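Local coordinates for uncharacterized protein (Pseudomonas aeruginosa PAO1, PDB 4R1D) that binds the lipase effector Tle4 of the H2 type VI secretion system as the immunity protein Tli4, probably protecting the producing cell from its own toxin, at residues K62-M67 and L82-E87; G75-G80 and Y98-P103; T211-K216 and G224-V229. All coordinates share one frame; numbering follows the deposited sequence. Where two conformers were deposited one is given.

Contact 1. Residues K62-M67 and L82-E87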
ATOM      1  N   LYS B  62     -10.868 -24.535  -0.218  1.00 20.55           N
ATOM      2  CA  LYS B  62     -10.899 -25.085   1.138  1.00 27.14           C
ATOM      3  C   LYS B  62     -12.128 -25.963   1.357  1.00 29.68           C
ATOM      4  O   LYS B  62     -12.126 -26.830   2.229  1.00 32.08           O
ATOM      5  CB  LYS B  62     -10.839 -23.984   2.203  1.00 32.22           C
ATOM      6  CG  LYS B  62      -9.555 -23.154   2.191  1.00 29.73           C
ATOM      7  CD  LYS B  62      -8.306 -23.986   2.445  1.00 33.02           C
ATOM      8  CE  LYS B  62      -7.068 -23.096   2.496  1.00 44.99           C
ATOM      9  NZ  LYS B  62      -5.805 -23.876   2.612  1.00 51.08           N
ATOM     10  N   SER B  63     -13.174 -25.737   0.571  1.00 24.11           N
ATOM     11  CA  SER B  63     -14.413 -26.490   0.749  1.00 31.33           C
ATOM     12  C   SER B  63     -15.110 -26.920  -0.545  1.00 33.81           C
ATOM     13  O   SER B  63     -15.884 -27.877  -0.535  1.00 35.50           O
ATOM     14  CB  SER B  63     -15.393 -25.707   1.628  1.00 29.80           C
ATOM     15  OG  SER B  63     -15.839 -24.526   0.982  1.00 30.77           O
ATOM     16  N   LYS B  64     -14.838 -26.229  -1.650  1.00 28.48           N
ATOM     17  CA  LYS B  64     -15.568 -26.467  -2.896  1.00 27.49           C
ATOM     18  C   LYS B  64     -14.849 -27.345  -3.924  1.00 28.71           C
ATOM     19  O   LYS B  64     -15.297 -27.448  -5.070  1.00 32.11           O
ATOM     20  CB  LYS B  64     -15.957 -25.140  -3.556  1.00 30.99           C
ATOM     21  CG  LYS B  64     -16.820 -24.235  -2.695  1.00 27.40           C
ATOM     22  CD  LYS B  64     -17.434 -23.131  -3.540  1.00 27.18           C
ATOM     23  CE  LYS B  64     -18.244 -22.165  -2.689  1.00 34.71           C
ATOM     24  NZ  LYS B  64     -19.405 -22.816  -2.023  1.00 37.11           N
ATOM     25  N   GLY B  65     -13.740 -27.962  -3.531  1.00 26.77           N
ATOM     26  CA  GLY B  65     -13.021 -28.859  -4.418  1.00 24.44           C
ATOM     27  C   GLY B  65     -12.016 -28.206  -5.351  1.00 26.46           C
ATOM     28  O   GLY B  65     -11.115 -27.492  -4.907  1.00 24.20           O
ATOM     29  N   ASN B  66     -12.159 -28.452  -6.650  1.00 22.35           N
ATOM     30  CA  ASN B  66     -11.141 -28.016  -7.608  1.00 23.92           C
ATOM     31  C   ASN B  66     -11.172 -26.499  -7.773  1.00 22.47           C
ATOM     32  O   ASN B  66     -12.241 -25.912  -7.886  1.00 22.60           O
ATOM     33  CB  ASN B  66     -11.348 -28.719  -8.959  1.00 24.00           C
ATOM     34  CG  ASN B  66     -10.075 -28.780  -9.802  1.00 26.84           C
ATOM     35  OD1 ASN B  66      -9.385 -27.771 -10.004  1.00 27.76           O
ATOM     36  ND2 ASN B  66      -9.763 -29.972 -10.307  1.00 27.57           N
ATOM     37  N   MET B  67     -10.004 -25.861  -7.788  1.00 23.04           N
ATOM     38  CA  MET B  67      -9.945 -24.424  -8.013  1.00 22.13           C
ATOM     39  C   MET B  67     -10.266 -24.070  -9.456  1.00 19.37           C
ATOM     40  O   MET B  67     -10.729 -22.968  -9.738  1.00 19.99           O
ATOM     41  CB  MET B  67      -8.575 -23.850  -7.612  1.00 17.96           C
ATOM     42  CG  MET B  67      -8.381 -23.731  -6.110  1.00 20.22           C
ATOM     43  SD  MET B  67      -9.487 -22.519  -5.389  1.00 21.46           S
ATOM     44  CE  MET B  67      -8.760 -20.989  -6.004  1.00 19.22           C
ATOM     45  N   LEU B  82     -11.452 -19.941 -16.108  1.00 16.10           N
ATOM     46  CA  LEU B  82     -12.269 -19.517 -14.981  1.00 19.89           C
ATOM     47  C   LEU B  82     -11.925 -20.349 -13.765  1.00 20.38           C
ATOM     48  O   LEU B  82     -12.008 -21.587 -13.793  1.00 23.33           O
ATOM     49  CB  LEU B  82     -13.757 -19.676 -15.319  1.00 21.02           C
ATOM     50  CG  LEU B  82     -14.735 -19.041 -14.329  1.00 19.24           C
ATOM     51  CD1 LEU B  82     -14.747 -17.542 -14.503  1.00 17.00           C
ATOM     52  CD2 LEU B  82     -16.133 -19.605 -14.574  1.00 26.33           C
ATOM     53  N   SER B  83     -11.531 -19.668 -12.693  1.00 17.58           N
ATOM     54  CA  SER B  83     -11.182 -20.327 -11.440  1.00 15.11           C
ATOM     55  C   SER B  83     -11.835 -19.562 -10.304  1.00 17.28           C
ATOM     56  O   SER B  83     -12.289 -18.442 -10.504  1.00 15.89           O
ATOM     57  CB  SER B  83      -9.657 -20.364 -11.256  1.00 20.15           C
ATOM     58  OG  SER B  83      -9.113 -19.048 -11.209  1.00 20.57           O
ATOM     59  N   TRP B  84     -11.912 -20.165  -9.120  1.00 20.82           N
ATOM     60  CA  TRP B  84     -12.308 -19.411  -7.929  1.00 18.00           C
ATOM     61  C   TRP B  84     -11.288 -18.303  -7.663  1.00 20.14           C
ATOM     62  O   TRP B  84     -10.099 -18.491  -7.892  1.00 20.07           O
ATOM     63  CB  TRP B  84     -12.421 -20.339  -6.715  1.00 20.72           C
ATOM     64  CG  TRP B  84     -13.689 -21.141  -6.733  1.00 19.26           C
ATOM     65  CD1 TRP B  84     -13.803 -22.497  -6.846  1.00 23.98           C
ATOM     66  CD2 TRP B  84     -15.022 -20.629  -6.648  1.00 21.90           C
ATOM     67  NE1 TRP B  84     -15.133 -22.862  -6.834  1.00 24.18           N
ATOM     68  CE2 TRP B  84     -15.900 -21.733  -6.715  1.00 22.62           C
ATOM     69  CE3 TRP B  84     -15.564 -19.346  -6.526  1.00 17.92           C
ATOM     70  CZ2 TRP B  84     -17.281 -21.588  -6.656  1.00 23.98           C
ATOM     71  CZ3 TRP B  84     -16.937 -19.206  -6.464  1.00 25.06           C
ATOM     72  CH2 TRP B  84     -17.780 -20.322  -6.531  1.00 26.24           C
ATOM     73  N   SER B  85     -11.744 -17.155  -7.168  1.00 18.85           N
ATOM     74  CA  SER B  85     -10.835 -16.024  -6.964  1.00 17.18           C
ATOM     75  C   SER B  85      -9.917 -16.191  -5.750  1.00 17.35           C
ATOM     76  O   SER B  85      -8.930 -15.466  -5.605  1.00 19.88           O
ATOM     77  CB  SER B  85     -11.609 -14.712  -6.872  1.00 19.68           C
ATOM     78  OG  SER B  85     -12.441 -14.710  -5.739  1.00 17.59           O
ATOM     79  N   SER B  86     -10.250 -17.134  -4.872  1.00 16.57           N
ATOM     80  CA  SER B  86      -9.368 -17.534  -3.779  1.00 21.49           C
ATOM     81  C   SER B  86      -9.805 -18.889  -3.268  1.00 23.77           C
ATOM     82  O   SER B  86     -10.845 -19.410  -3.676  1.00 17.51           O
ATOM     83  CB  SER B  86      -9.408 -16.540  -2.617  1.00 19.20           C
ATOM     84  OG  SER B  86     -10.501 -16.833  -1.761  1.00 20.71           O
ATOM     85  N   GLU B  87      -9.027 -19.449  -2.350  1.00 19.95           N
ATOM     86  CA  GLU B  87      -9.351 -20.765  -1.827  1.00 22.49           C
ATOM     87  C   GLU B  87     -10.514 -20.764  -0.840  1.00 21.07           C
ATOM     88  O   GLU B  87     -10.895 -21.823  -0.334  1.00 22.64           O
ATOM     89  CB  GLU B  87      -8.103 -21.436  -1.248  1.00 26.11           C
ATOM     90  CG  GLU B  87      -7.068 -21.698  -2.331  1.00 22.84           C
ATOM     91  CD  GLU B  87      -5.835 -22.419  -1.834  1.00 28.08           C
ATOM     92  OE1 GLU B  87      -5.715 -22.640  -0.608  1.00 29.75           O
ATOM     93  OE2 GLU B  87      -4.982 -22.760  -2.684  1.00 29.63           O
TER
HETATM   94  O   HOH W   1     -15.805 -25.703  -7.158  1.00 36.61           O

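Contact 2. Residues G75-G80 and Y98-P103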
ATOM      1  N   GLY B  75     -15.094 -17.560 -28.921  1.00 28.69           N
ATOM      2  CA  GLY B  75     -15.096 -17.368 -30.359  1.00 30.16           C
ATOM      3  C   GLY B  75     -13.854 -16.598 -30.776  1.00 33.43           C
ATOM      4  O   GLY B  75     -13.130 -16.066 -29.927  1.00 27.46           O
ATOM      5  N   ASN B  76     -13.603 -16.543 -32.080  1.00 28.96           N
ATOM      6  CA  ASN B  76     -12.475 -15.791 -32.613  1.00 29.29           C
ATOM      7  C   ASN B  76     -11.137 -16.170 -31.981  1.00 29.74           C
ATOM      8  O   ASN B  76     -10.274 -15.315 -31.777  1.00 33.27           O
ATOM      9  CB  ASN B  76     -12.743 -14.290 -32.482  1.00 28.83           C
ATOM     10  CG  ASN B  76     -13.807 -13.811 -33.451  1.00 36.18           C
ATOM     11  OD1 ASN B  76     -14.942 -13.518 -33.062  1.00 31.42           O
ATOM     12  ND2 ASN B  76     -13.446 -13.741 -34.729  1.00 35.35           N
ATOM     13  N   GLU B  77     -10.980 -17.466 -31.705  1.00 38.65           N
ATOM     14  CA  GLU B  77      -9.806 -18.057 -31.039  1.00 39.48           C
ATOM     15  C   GLU B  77      -9.464 -17.504 -29.654  1.00 35.87           C
ATOM     16  O   GLU B  77      -8.420 -17.826 -29.099  1.00 34.47           O
ATOM     17  CB  GLU B  77      -8.552 -18.089 -31.930  1.00 41.18           C
ATOM     18  CG  GLU B  77      -8.399 -16.952 -32.914  1.00 46.81           C
ATOM     19  CD  GLU B  77      -9.113 -17.232 -34.218  1.00 46.34           C
ATOM     20  OE1 GLU B  77      -9.420 -16.270 -34.952  1.00 49.72           O
ATOM     21  OE2 GLU B  77      -9.366 -18.422 -34.508  1.00 53.88           O
ATOM     22  N   SER B  78     -10.348 -16.693 -29.093  1.00 28.97           N
ATOM     23  CA  SER B  78     -10.125 -16.168 -27.754  1.00 27.14           C
ATOM     24  C   SER B  78     -10.641 -17.156 -26.716  1.00 27.65           C
ATOM     25  O   SER B  78     -11.679 -17.788 -26.923  1.00 27.46           O
ATOM     26  CB  SER B  78     -10.808 -14.809 -27.604  1.00 23.66           C
ATOM     27  OG  SER B  78     -10.666 -14.322 -26.282  1.00 27.04           O
ATOM     28  N   VAL B  79      -9.916 -17.295 -25.604  1.00 21.58           N
ATOM     29  CA  VAL B  79     -10.318 -18.221 -24.551  1.00 24.86           C
ATOM     30  C   VAL B  79     -10.199 -17.607 -23.156  1.00 21.58           C
ATOM     31  O   VAL B  79      -9.481 -16.625 -22.946  1.00 25.57           O
ATOM     32  CB  VAL B  79      -9.476 -19.519 -24.580  1.00 23.13           C
ATOM     33  CG1 VAL B  79      -9.636 -20.231 -25.928  1.00 28.00           C
ATOM     34  CG2 VAL B  79      -8.011 -19.211 -24.305  1.00 21.30           C
ATOM     35  N   GLY B  80     -10.898 -18.202 -22.201  1.00 22.10           N
ATOM     36  CA  GLY B  80     -10.777 -17.780 -20.817  1.00 24.12           C
ATOM     37  C   GLY B  80     -10.607 -18.950 -19.876  1.00 23.70           C
ATOM     38  O   GLY B  80     -11.192 -20.012 -20.083  1.00 24.75           O
ATOM     39  N   TYR B  98      -7.596 -14.584 -22.660  1.00 15.88           N
ATOM     40  CA  TYR B  98      -6.547 -14.389 -23.650  1.00 21.32           C
ATOM     41  C   TYR B  98      -7.221 -14.086 -24.977  1.00 20.73           C
ATOM     42  O   TYR B  98      -8.159 -14.777 -25.386  1.00 23.20           O
ATOM     43  CB  TYR B  98      -5.661 -15.636 -23.720  1.00 20.22           C
ATOM     44  CG  TYR B  98      -4.993 -15.883 -22.393  1.00 20.61           C
ATOM     45  CD1 TYR B  98      -3.747 -15.352 -22.125  1.00 20.24           C
ATOM     46  CD2 TYR B  98      -5.649 -16.574 -21.371  1.00 19.10           C
ATOM     47  CE1 TYR B  98      -3.138 -15.532 -20.899  1.00 23.43           C
ATOM     48  CE2 TYR B  98      -5.046 -16.760 -20.137  1.00 18.95           C
ATOM     49  CZ  TYR B  98      -3.789 -16.231 -19.910  1.00 21.36           C
ATOM     50  OH  TYR B  98      -3.162 -16.397 -18.698  1.00 19.72           O
ATOM     51  N   VAL B  99      -6.771 -13.029 -25.632  1.00 17.92           N
ATOM     52  CA  VAL B  99      -7.466 -12.548 -26.823  1.00 19.73           C
ATOM     53  C   VAL B  99      -6.457 -12.023 -27.826  1.00 23.27           C
ATOM     54  O   VAL B  99      -5.408 -11.497 -27.445  1.00 21.60           O
ATOM     55  CB  VAL B  99      -8.505 -11.456 -26.473  1.00 25.52           C
ATOM     56  CG1 VAL B  99      -7.832 -10.220 -25.879  1.00 22.67           C
ATOM     57  CG2 VAL B  99      -9.347 -11.092 -27.694  1.00 21.83           C
ATOM     58  N   THR B 100      -6.769 -12.181 -29.108  1.00 21.20           N
ATOM     59  CA  THR B 100      -5.854 -11.793 -30.172  1.00 22.81           C
ATOM     60  C   THR B 100      -6.468 -10.747 -31.089  1.00 21.45           C
ATOM     61  O   THR B 100      -7.670 -10.729 -31.307  1.00 25.98           O
ATOM     62  CB  THR B 100      -5.466 -13.020 -31.017  1.00 23.63           C
ATOM     63  OG1 THR B 100      -6.656 -13.658 -31.497  1.00 25.34           O
ATOM     64  CG2 THR B 100      -4.681 -14.002 -30.174  1.00 28.76           C
ATOM     65  N   SER B 101      -5.632  -9.869 -31.631  1.00 20.13           N
ATOM     66  CA  SER B 101      -6.097  -8.875 -32.584  1.00 18.18           C
ATOM     67  C   SER B 101      -6.220  -9.507 -33.969  1.00 21.43           C
ATOM     68  O   SER B 101      -5.610 -10.548 -34.238  1.00 21.50           O
ATOM     69  CB  SER B 101      -5.113  -7.708 -32.635  1.00 17.97           C
ATOM     70  OG  SER B 101      -3.796  -8.195 -32.838  1.00 21.13           O
ATOM     71  N   LYS B 102      -7.026  -8.879 -34.820  1.00 21.44           N
ATOM     72  CA  LYS B 102      -7.170  -9.303 -36.213  0.54 24.01           C
ATOM     73  C   LYS B 102      -7.107  -8.077 -37.113  1.00 23.29           C
ATOM     74  O   LYS B 102      -7.509  -6.979 -36.716  1.00 21.95           O
ATOM     75  CB  LYS B 102      -8.506 -10.028 -36.429  0.54 25.60           C
ATOM     76  CG  LYS B 102      -8.763 -11.154 -35.449  0.54 30.76           C
ATOM     77  CD  LYS B 102      -7.652 -12.183 -35.474  0.54 30.96           C
ATOM     78  CE  LYS B 102      -7.616 -12.986 -34.182  0.54 27.94           C
ATOM     79  NZ  LYS B 102      -6.517 -13.986 -34.172  0.54 25.98           N
ATOM     80  N   PRO B 103      -6.630  -8.261 -38.354  1.00 20.47           N
ATOM     81  CA  PRO B 103      -6.166  -9.537 -38.911  1.00 24.13           C
ATOM     82  C   PRO B 103      -4.714  -9.866 -38.586  1.00 25.50           C
ATOM     83  O   PRO B 103      -4.314 -11.024 -38.728  1.00 28.73           O
ATOM     84  CB  PRO B 103      -6.329  -9.334 -40.427  1.00 28.57           C
ATOM     85  CG  PRO B 103      -6.203  -7.869 -40.621  1.00 23.20           C
ATOM     86  CD  PRO B 103      -6.864  -7.252 -39.402  1.00 25.43           C
TER

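Contact 3. Residues T211-K216 and G224-V229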
ATOM      1  N   THR B 211       3.646  29.550  -6.693  1.00 20.10           N
ATOM      2  CA  THR B 211       2.715  29.166  -7.734  1.00 24.98           C
ATOM      3  C   THR B 211       3.105  29.876  -9.021  1.00 24.02           C
ATOM      4  O   THR B 211       3.187  31.100  -9.057  1.00 28.87           O
ATOM      5  CB  THR B 211       1.270  29.512  -7.350  1.00 28.43           C
ATOM      6  OG1 THR B 211       0.879  28.710  -6.227  1.00 23.25           O
ATOM      7  CG2 THR B 211       0.323  29.237  -8.510  1.00 23.32           C
ATOM      8  N   LEU B 212       3.357  29.111 -10.076  1.00 20.96           N
ATOM      9  CA  LEU B 212       3.703  29.709 -11.366  1.00 21.25           C
ATOM     10  C   LEU B 212       2.463  30.098 -12.149  1.00 24.91           C
ATOM     11  O   LEU B 212       2.489  31.046 -12.934  1.00 25.04           O
ATOM     12  CB  LEU B 212       4.567  28.766 -12.211  1.00 18.90           C
ATOM     13  CG  LEU B 212       5.920  28.341 -11.633  1.00 22.07           C
ATOM     14  CD1 LEU B 212       6.653  27.405 -12.583  1.00 19.53           C
ATOM     15  CD2 LEU B 212       6.775  29.560 -11.313  1.00 27.17           C
ATOM     16  N   ARG B 213       1.376  29.360 -11.940  1.00 21.24           N
ATOM     17  CA  ARG B 213       0.180  29.540 -12.735  1.00 20.00           C
ATOM     18  C   ARG B 213      -1.000  28.822 -12.105  1.00 23.39           C
ATOM     19  O   ARG B 213      -0.859  27.723 -11.564  1.00 21.83           O
ATOM     20  CB  ARG B 213       0.431  28.985 -14.143  1.00 28.25           C
ATOM     21  CG  ARG B 213      -0.064  29.849 -15.273  1.00 33.78           C
ATOM     22  CD  ARG B 213      -0.118  29.041 -16.571  1.00 25.93           C
ATOM     23  NE  ARG B 213       1.099  29.135 -17.371  1.00 25.43           N
ATOM     24  CZ  ARG B 213       1.365  28.329 -18.399  1.00 28.71           C
ATOM     25  NH1 ARG B 213       0.513  27.361 -18.720  1.00 23.03           N
ATOM     26  NH2 ARG B 213       2.486  28.478 -19.097  1.00 22.79           N
ATOM     27  N   LYS B 214      -2.170  29.444 -12.170  1.00 25.88           N
ATOM     28  CA  LYS B 214      -3.392  28.806 -11.694  1.00 25.12           C
ATOM     29  C   LYS B 214      -4.579  29.357 -12.463  1.00 26.32           C
ATOM     30  O   LYS B 214      -4.828  30.562 -12.439  1.00 27.77           O
ATOM     31  CB  LYS B 214      -3.591  29.041 -10.193  1.00 23.82           C
ATOM     32  CG  LYS B 214      -4.978  28.628  -9.696  1.00 28.92           C
ATOM     33  CD  LYS B 214      -5.167  28.905  -8.210  1.00 28.52           C
ATOM     34  CE  LYS B 214      -6.545  28.450  -7.753  1.00 33.99           C
ATOM     35  NZ  LYS B 214      -6.877  28.916  -6.379  1.00 42.59           N
ATOM     36  N   GLY B 215      -5.312  28.485 -13.143  1.00 23.57           N
ATOM     37  CA  GLY B 215      -6.509  28.922 -13.834  1.00 23.92           C
ATOM     38  C   GLY B 215      -6.915  27.995 -14.953  1.00 22.38           C
ATOM     39  O   GLY B 215      -6.536  26.831 -14.967  1.00 23.07           O
ATOM     40  N   LYS B 216      -7.687  28.522 -15.899  1.00 22.63           N
ATOM     41  CA  LYS B 216      -8.170  27.720 -17.014  1.00 22.27           C
ATOM     42  C   LYS B 216      -7.082  27.480 -18.050  1.00 21.43           C
ATOM     43  O   LYS B 216      -6.224  28.334 -18.280  1.00 22.44           O
ATOM     44  CB  LYS B 216      -9.379  28.389 -17.668  1.00 22.71           C
ATOM     45  CG  LYS B 216     -10.485  28.708 -16.686  1.00 26.49           C
ATOM     46  CD  LYS B 216     -11.768  29.076 -17.396  1.00 33.22           C
ATOM     47  CE  LYS B 216     -12.903  29.286 -16.405  1.00 45.14           C
ATOM     48  NZ  LYS B 216     -14.160  29.697 -17.102  1.00 54.62           N
ATOM     49  N   GLY B 224     -10.046  22.148 -19.831  1.00 16.68           N
ATOM     50  CA  GLY B 224      -9.078  21.857 -18.783  1.00 20.79           C
ATOM     51  C   GLY B 224      -8.796  23.026 -17.854  1.00 19.59           C
ATOM     52  O   GLY B 224      -8.946  24.185 -18.233  1.00 17.54           O
ATOM     53  N   GLU B 225      -8.397  22.717 -16.621  1.00 18.84           N
ATOM     54  CA  GLU B 225      -7.916  23.729 -15.693  1.00 17.07           C
ATOM     55  C   GLU B 225      -6.578  23.254 -15.151  1.00 21.03           C
ATOM     56  O   GLU B 225      -6.325  22.056 -15.108  1.00 17.07           O
ATOM     57  CB  GLU B 225      -8.928  23.962 -14.571  1.00 19.78           C
ATOM     58  CG  GLU B 225     -10.272  24.462 -15.110  1.00 23.79           C
ATOM     59  CD  GLU B 225     -11.196  25.020 -14.035  1.00 37.40           C
ATOM     60  OE1 GLU B 225     -11.110  24.573 -12.871  1.00 31.03           O
ATOM     61  OE2 GLU B 225     -12.013  25.909 -14.366  1.00 28.13           O
ATOM     62  N   GLU B 226      -5.716  24.181 -14.759  1.00 16.54           N
ATOM     63  CA  GLU B 226      -4.371  23.799 -14.349  1.00 19.49           C
ATOM     64  C   GLU B 226      -3.906  24.540 -13.109  1.00 18.73           C
ATOM     65  O   GLU B 226      -4.394  25.617 -12.790  1.00 17.51           O
ATOM     66  CB  GLU B 226      -3.378  24.037 -15.489  1.00 17.33           C
ATOM     67  CG  GLU B 226      -3.084  25.496 -15.725  1.00 19.97           C
ATOM     68  CD  GLU B 226      -2.214  25.732 -16.947  1.00 18.48           C
ATOM     69  OE1 GLU B 226      -1.660  24.752 -17.501  1.00 17.83           O
ATOM     70  OE2 GLU B 226      -2.097  26.904 -17.351  1.00 20.96           O
ATOM     71  N   TYR B 227      -2.927  23.952 -12.437  1.00 15.76           N
ATOM     72  CA  TYR B 227      -2.351  24.521 -11.247  1.00 16.07           C
ATOM     73  C   TYR B 227      -0.891  24.125 -11.333  1.00 15.24           C
ATOM     74  O   TYR B 227      -0.573  22.941 -11.406  1.00 16.62           O
ATOM     75  CB  TYR B 227      -3.015  23.892 -10.010  1.00 14.62           C
ATOM     76  CG  TYR B 227      -3.063  24.788  -8.794  1.00 18.04           C
ATOM     77  CD1 TYR B 227      -1.985  25.588  -8.450  1.00 18.65           C
ATOM     78  CD2 TYR B 227      -4.196  24.837  -7.995  1.00 19.64           C
ATOM     79  CE1 TYR B 227      -2.030  26.411  -7.330  1.00 21.17           C
ATOM     80  CE2 TYR B 227      -4.252  25.657  -6.874  1.00 18.43           C
ATOM     81  CZ  TYR B 227      -3.162  26.441  -6.549  1.00 24.94           C
ATOM     82  OH  TYR B 227      -3.202  27.263  -5.444  1.00 24.29           O
ATOM     83  N   LEU B 228       0.001  25.108 -11.355  1.00 16.78           N
ATOM     84  CA  LEU B 228       1.412  24.842 -11.612  1.00 18.70           C
ATOM     85  C   LEU B 228       2.260  25.421 -10.491  1.00 18.67           C
ATOM     86  O   LEU B 228       2.216  26.628 -10.244  1.00 19.47           O
ATOM     87  CB  LEU B 228       1.840  25.501 -12.937  1.00 19.49           C
ATOM     88  CG  LEU B 228       1.697  24.755 -14.267  1.00 26.62           C
ATOM     89  CD1 LEU B 228       0.339  24.129 -14.472  1.00 21.65           C
ATOM     90  CD2 LEU B 228       2.023  25.698 -15.426  1.00 27.79           C
ATOM     91  N   VAL B 229       3.031  24.580  -9.810  1.00 17.49           N
ATOM     92  CA  VAL B 229       3.862  25.079  -8.725  1.00 18.33           C
ATOM     93  C   VAL B 229       5.318  24.660  -8.908  1.00 18.20           C
ATOM     94  O   VAL B 229       5.617  23.707  -9.620  1.00 20.23           O
ATOM     95  CB  VAL B 229       3.337  24.628  -7.339  1.00 21.55           C
ATOM     96  CG1 VAL B 229       1.847  24.967  -7.197  1.00 18.24           C
ATOM     97  CG2 VAL B 229       3.570  23.147  -7.129  1.00 17.70           C
TER
HETATM   98  O   HOH W   2      -1.655  29.591  -5.401  1.00 32.83           O
HETATM   99  O   HOH W   3      -3.856  28.978 -16.479  1.00 27.67           O

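Contact 1. Residues K62-M67 and L82-E87
Met67 and Trp84 meet where the loop 62-67 packs against the end of strand 79-84. The methionine chain, bent at chi2 and chi3 (-66° and -72°), brings its thioether across the tryptophan at about a right angle, with CE 3.8 Å from Trp84 CB; SD stands oblique to the five-membered ring in a Met-aromatic contact. Lys64 crosses the indole at a similar angle, setting its CD 3.5 Å from Trp84 CZ2. At the ring edge, water 1 accepts from Trp84 NE1 and donates to Lys64 O, tying the indole to the loop backbone. Two main-chain bonds frame this cluster: Trp84 N to Met67 O at 3.1 Å, and Lys62 N to Glu87 O at 2.7 Å. The loop links helix 42-58 to strand 68-73, the neighbour of strand 79-84 in the Tli4 N-terminal domain. Farther out, Lys62 NZ lies 3.5 Å from Glu87 OE1 in a salt bridge on the more exposed flank, while Glu87 CG touches Met67 SD. Trp56 packs on Met67, and His61 and Tyr93 bring their rings to Trp84. Asn66 OD1 accepts a hydrogen bond from Phe68 N. Lys62 also packs on Asn413 of the second protein chain, and Ser85 on its Asp406.

Contact 2. Residues G75-G80 and Y98-P103
Val79 and Tyr98 form an antiparallel hydrogen-bonded pair in the beta hairpin of strands 79-84 and 92-100, at the end of the hairpin away from its connecting loop. This is the tight half of the contact. Tyr98 N gives a nearly straight bond to Val79 O, 2.8 Å long with 176° at the hydrogen, and Val79 N returns a bond to Tyr98 O. That carbonyl is gripped twice, because Ser78 OG also donates to it at 2.7 Å, tilted 33° from the carbonyl plane. With OG anti to the backbone N (chi1 177°), the serine hydroxyl reaches Tyr98 O and also comes 3.6 Å from Val99 CB. Tyr98 carries its ring onto helix 42-58, against Leu45 and Val49, and gives its hydroxyl to a hydrogen bond with Asp96.

The other half is looser and more exposed. A type I' turn from Gly75 to Ser78, closed by Ser78 N to Gly75 O, carries the exposed Asn76 and Glu77, with Asn76 against Ala130 and Arg131 of helix 119-132. Lys102 was modelled in two conformers. In the one given, its NZ donates to Thr100 OG1 at 2.7 Å, and a long salt bridge from NZ to Glu77 OE1, at 3.8 Å, is doubtful. Independently of that lysine, Glu77 CG lies 4.0 Å from Thr100 OG1.

Contact 3. Residues T211-K216 and G224-V229
Lys214 lies over one face of the Tyr227 ring, the two side chains running side by side and pointing the same way. Its CG is anti to the backbone N (chi1 169°) and the chain beyond is extended, placing CD 3.9 Å from the ring centroid, offset toward the rim, in a CH-pi contact. Beyond the ring, Lys214 NZ and Tyr227 OH both turn to Asp196 of helix 191-205, so one carboxylate holds the outer ends of both chains. Thr211 crosses the tyrosine at about a right angle, with OG1 at the ring edge and in its plane; water 2 joins that hydroxyl to Tyr227 OH.

These residues share one face of the beta hairpin formed by strands 209-214 and 225-233 in the Tli4 C-terminal domain. A classic beta bulge interrupts the pairing: Leu212 and Arg213 both face Leu228, whose O accepts a 2.7 Å bond from Leu212 N and a weak one from Arg213 N. Past the bulge the antiparallel pairing continues through Lys214 and Tyr227; the chain turns a corner at Gly215, which exchanges two backbone hydrogen bonds with Glu226.

On the other face Arg213 and Leu228 also point the same way, with Leu228 CD2 3.8 Å above the guanidinium plane and offset toward its rim. Glu226 instead meets that group at its edge: Arg213 NH1 donates to OE2 at 3.0 Å with an angle of 173°, on the syn side, although the two planes are turned 48° apart. Water 3 bridges the same OE2 to Lys216 O. The buried carboxylate has further partners, since Glu226 OE1 is hydrogen-bonded to His217 ND1 and to Trp288 NE1 of helix 281-292, while Arg213 NH2 forms a second salt bridge with Asp289.

Contacts 1 and 2 belong to the N-terminal family region and contact 3 to the C-terminal one. The first two work on the same strand, 79-84, at its opposite ends, with centres 26 Å apart; their segments alternate along the chain, and strands 79-84 and 92-100 are neighbours. Contact 3 follows later in sequence, on the hairpin 209-214/225-233. Helix 42-58 packs against both contacts 1 and 2, with helix 119-132 also at contact 2; helices 191-205 and 281-292 cover the two faces of contact 3. Contact 3 lies on the opposite side of the chain's centre, its nearest atoms about 38 Å from contact 1 and about 33 Å from contact 2, so each family region packs strands on helices without touching the other at these sites.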